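Local coordinates for protein Xaa-Pro dipeptidase (Mycobacterium tuberculosis, PDB 5E2C) that probably acts as a metal-dependent exopeptidase of the prolidase family, represented here by its creatinase/prolidase-type N-terminal domain, at residues G83-E87 and A88-K92. Sequence-based numbering, arbitrary orientation.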
ATOM      1  N   GLY A  83       9.384 -10.874 -10.916  1.00 10.24           N
ATOM      2  CA  GLY A  83      10.630 -11.357 -11.505  1.00 11.76           C
ATOM      3  C   GLY A  83      10.390 -12.364 -12.617  1.00 11.39           C
ATOM      4  O   GLY A  83      11.035 -12.307 -13.671  1.00 13.63           O
ATOM      5  N   ARG A  84       9.441 -13.271 -12.408  1.00 12.12           N
ATOM      6  CA  ARG A  84       9.022 -14.210 -13.446  1.00 12.98           C
ATOM      7  C   ARG A  84       8.494 -13.492 -14.678  1.00 12.87           C
ATOM      8  O   ARG A  84       8.824 -13.871 -15.799  1.00 15.48           O
ATOM      9  CB  ARG A  84       7.963 -15.181 -12.907  1.00 15.23           C
ATOM     10  CG  ARG A  84       8.518 -16.248 -11.981  1.00 17.61           C
ATOM     11  CD  ARG A  84       9.205 -17.389 -12.736  1.00 21.99           C
ATOM     12  NE  ARG A  84       8.312 -18.136 -13.631  1.00 22.02           N
ATOM     13  CZ  ARG A  84       7.639 -19.253 -13.325  1.00 20.10           C
ATOM     14  NH1 ARG A  84       7.720 -19.806 -12.110  1.00 19.66           N
ATOM     15  NH2 ARG A  84       6.891 -19.836 -14.255  1.00 21.21           N
ATOM     16  N   ALA A  85       7.696 -12.447 -14.470  1.00 11.96           N
ATOM     17  CA  ALA A  85       7.153 -11.661 -15.573  1.00 12.43           C
ATOM     18  C   ALA A  85       8.293 -11.037 -16.386  1.00 13.22           C
ATOM     19  O   ALA A  85       8.273 -11.078 -17.613  1.00 15.25           O
ATOM     20  CB  ALA A  85       6.200 -10.583 -15.064  1.00 12.71           C
ATOM     21  N   GLY A  86       9.309 -10.508 -15.709  1.00 13.44           N
ATOM     22  CA  GLY A  86      10.435  -9.871 -16.410  1.00 14.34           C
ATOM     23  C   GLY A  86      11.221 -10.873 -17.248  1.00 16.15           C
ATOM     24  O   GLY A  86      11.595 -10.595 -18.395  1.00 16.33           O
ATOM     25  N   GLU A  87      11.433 -12.054 -16.674  1.00 16.09           N
ATOM     26  CA  GLU A  87      12.126 -13.164 -17.351  1.00 19.22           C
ATOM     27  C   GLU A  87      11.319 -13.702 -18.528  1.00 19.92           C
ATOM     28  O   GLU A  87      11.898 -14.177 -19.493  1.00 22.73           O
ATOM     29  CB  GLU A  87      12.378 -14.302 -16.371  1.00 21.03           C
ATOM     30  CG  GLU A  87      13.437 -13.988 -15.330  1.00 24.06           C
ATOM     31  CD  GLU A  87      13.449 -14.963 -14.172  1.00 29.52           C
ATOM     32  OE1 GLU A  87      12.617 -15.906 -14.141  1.00 35.02           O
ATOM     33  OE2 GLU A  87      14.301 -14.779 -13.277  1.00 32.61           O
ATOM     34  N   ALA A  88       9.988 -13.624 -18.450  1.00 18.29           N
ATOM     35  CA  ALA A  88       9.103 -13.998 -19.560  1.00 19.22           C
ATOM     36  C   ALA A  88       8.934 -12.905 -20.637  1.00 18.89           C
ATOM     37  O   ALA A  88       8.118 -13.062 -21.527  1.00 23.85           O
ATOM     38  CB  ALA A  88       7.736 -14.396 -19.013  1.00 19.49           C
ATOM     39  N   GLY A  89       9.665 -11.799 -20.543  1.00 17.02           N
ATOM     40  CA  GLY A  89       9.620 -10.743 -21.560  1.00 17.79           C
ATOM     41  C   GLY A  89       8.360  -9.894 -21.589  1.00 17.04           C
ATOM     42  O   GLY A  89       8.039  -9.272 -22.592  1.00 19.31           O
ATOM     43  N   VAL A  90       7.664  -9.824 -20.465  1.00 16.40           N
ATOM     44  CA  VAL A  90       6.448  -9.028 -20.356  1.00 15.22           C
ATOM     45  C   VAL A  90       6.781  -7.541 -20.470  1.00 14.89           C
ATOM     46  O   VAL A  90       7.569  -7.039 -19.703  1.00 17.88           O
ATOM     47  CB  VAL A  90       5.762  -9.359 -19.004  1.00 13.96           C
ATOM     48  CG1 VAL A  90       4.675  -8.359 -18.651  1.00 14.79           C
ATOM     49  CG2 VAL A  90       5.190 -10.754 -19.076  1.00 14.97           C
ATOM     50  N   GLY A  91       6.190  -6.842 -21.436  1.00 18.34           N
ATOM     51  CA  GLY A  91       6.464  -5.411 -21.624  1.00 18.33           C
ATOM     52  C   GLY A  91       5.793  -4.520 -20.596  1.00 17.86           C
ATOM     53  O   GLY A  91       6.425  -3.641 -20.004  1.00 16.83           O
ATOM     54  N   LYS A  92       4.496  -4.747 -20.408  1.00 15.95           N
ATOM     55  CA  LYS A  92       3.706  -4.003 -19.447  1.00 14.91           C
ATOM     56  C   LYS A  92       3.016  -4.968 -18.479  1.00 12.81           C
ATOM     57  O   LYS A  92       2.211  -5.814 -18.888  1.00 12.47           O
ATOM     58  CB  LYS A  92       2.705  -3.111 -20.164  1.00 17.21           C
ATOM     59  CG  LYS A  92       3.388  -2.055 -21.028  1.00 20.82           C
ATOM     60  CD  LYS A  92       2.387  -1.031 -21.514  1.00 26.09           C
ATOM     61  CE  LYS A  92       3.081   0.087 -22.287  1.00 31.61           C
ATOM     62  NZ  LYS A  92       2.072   1.025 -22.854  1.00 33.95           N
TER
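Ala88, Gly89 and Val90 bond back through their amides to Arg84, Gly86 and Ala85, respectively, in the last turn of helix 77-87. Ala88 N donates to Arg84 O at 2.9 Å, the final i to i-4 bond. Beyond it the pattern changes: Val90 N reaches back to Ala85 O over 3.2 Å, nearly straight at 163°. Gly89 N bonds Gly86 O at 3.1 Å, approaching from above the carbonyl plane. These last two bonds, nested one inside the other, define a Schellman motif with Gly89 as the C-prime residue; its positive phi of 73° suits glycine and turns the chain out of the helix toward strand 92-95 of the mixed sheet.

Side-chain contacts reinforce this helix end. Val90 turns its side chain back to the helix, and with CG1 anti to the backbone N (chi1 167°) the other branch, Val90 CG2, makes an apolar contact with Ala85 CB at 4.1 Å. Val90 CG2 also sits 3.4 Å from Ala85 O, close beside the carbonyl that receives the Val90 N-H. Ala88 CB lies 3.4 Å from Arg84 O, and both Ala88 and Val90 pack on Phe44 of strand 40-44. The Arg84 guanidinium is engaged elsewhere, hydrogen-bonded through NH1 to the Tyr80 hydroxyl and salt-bridged through NH2 to Glu70.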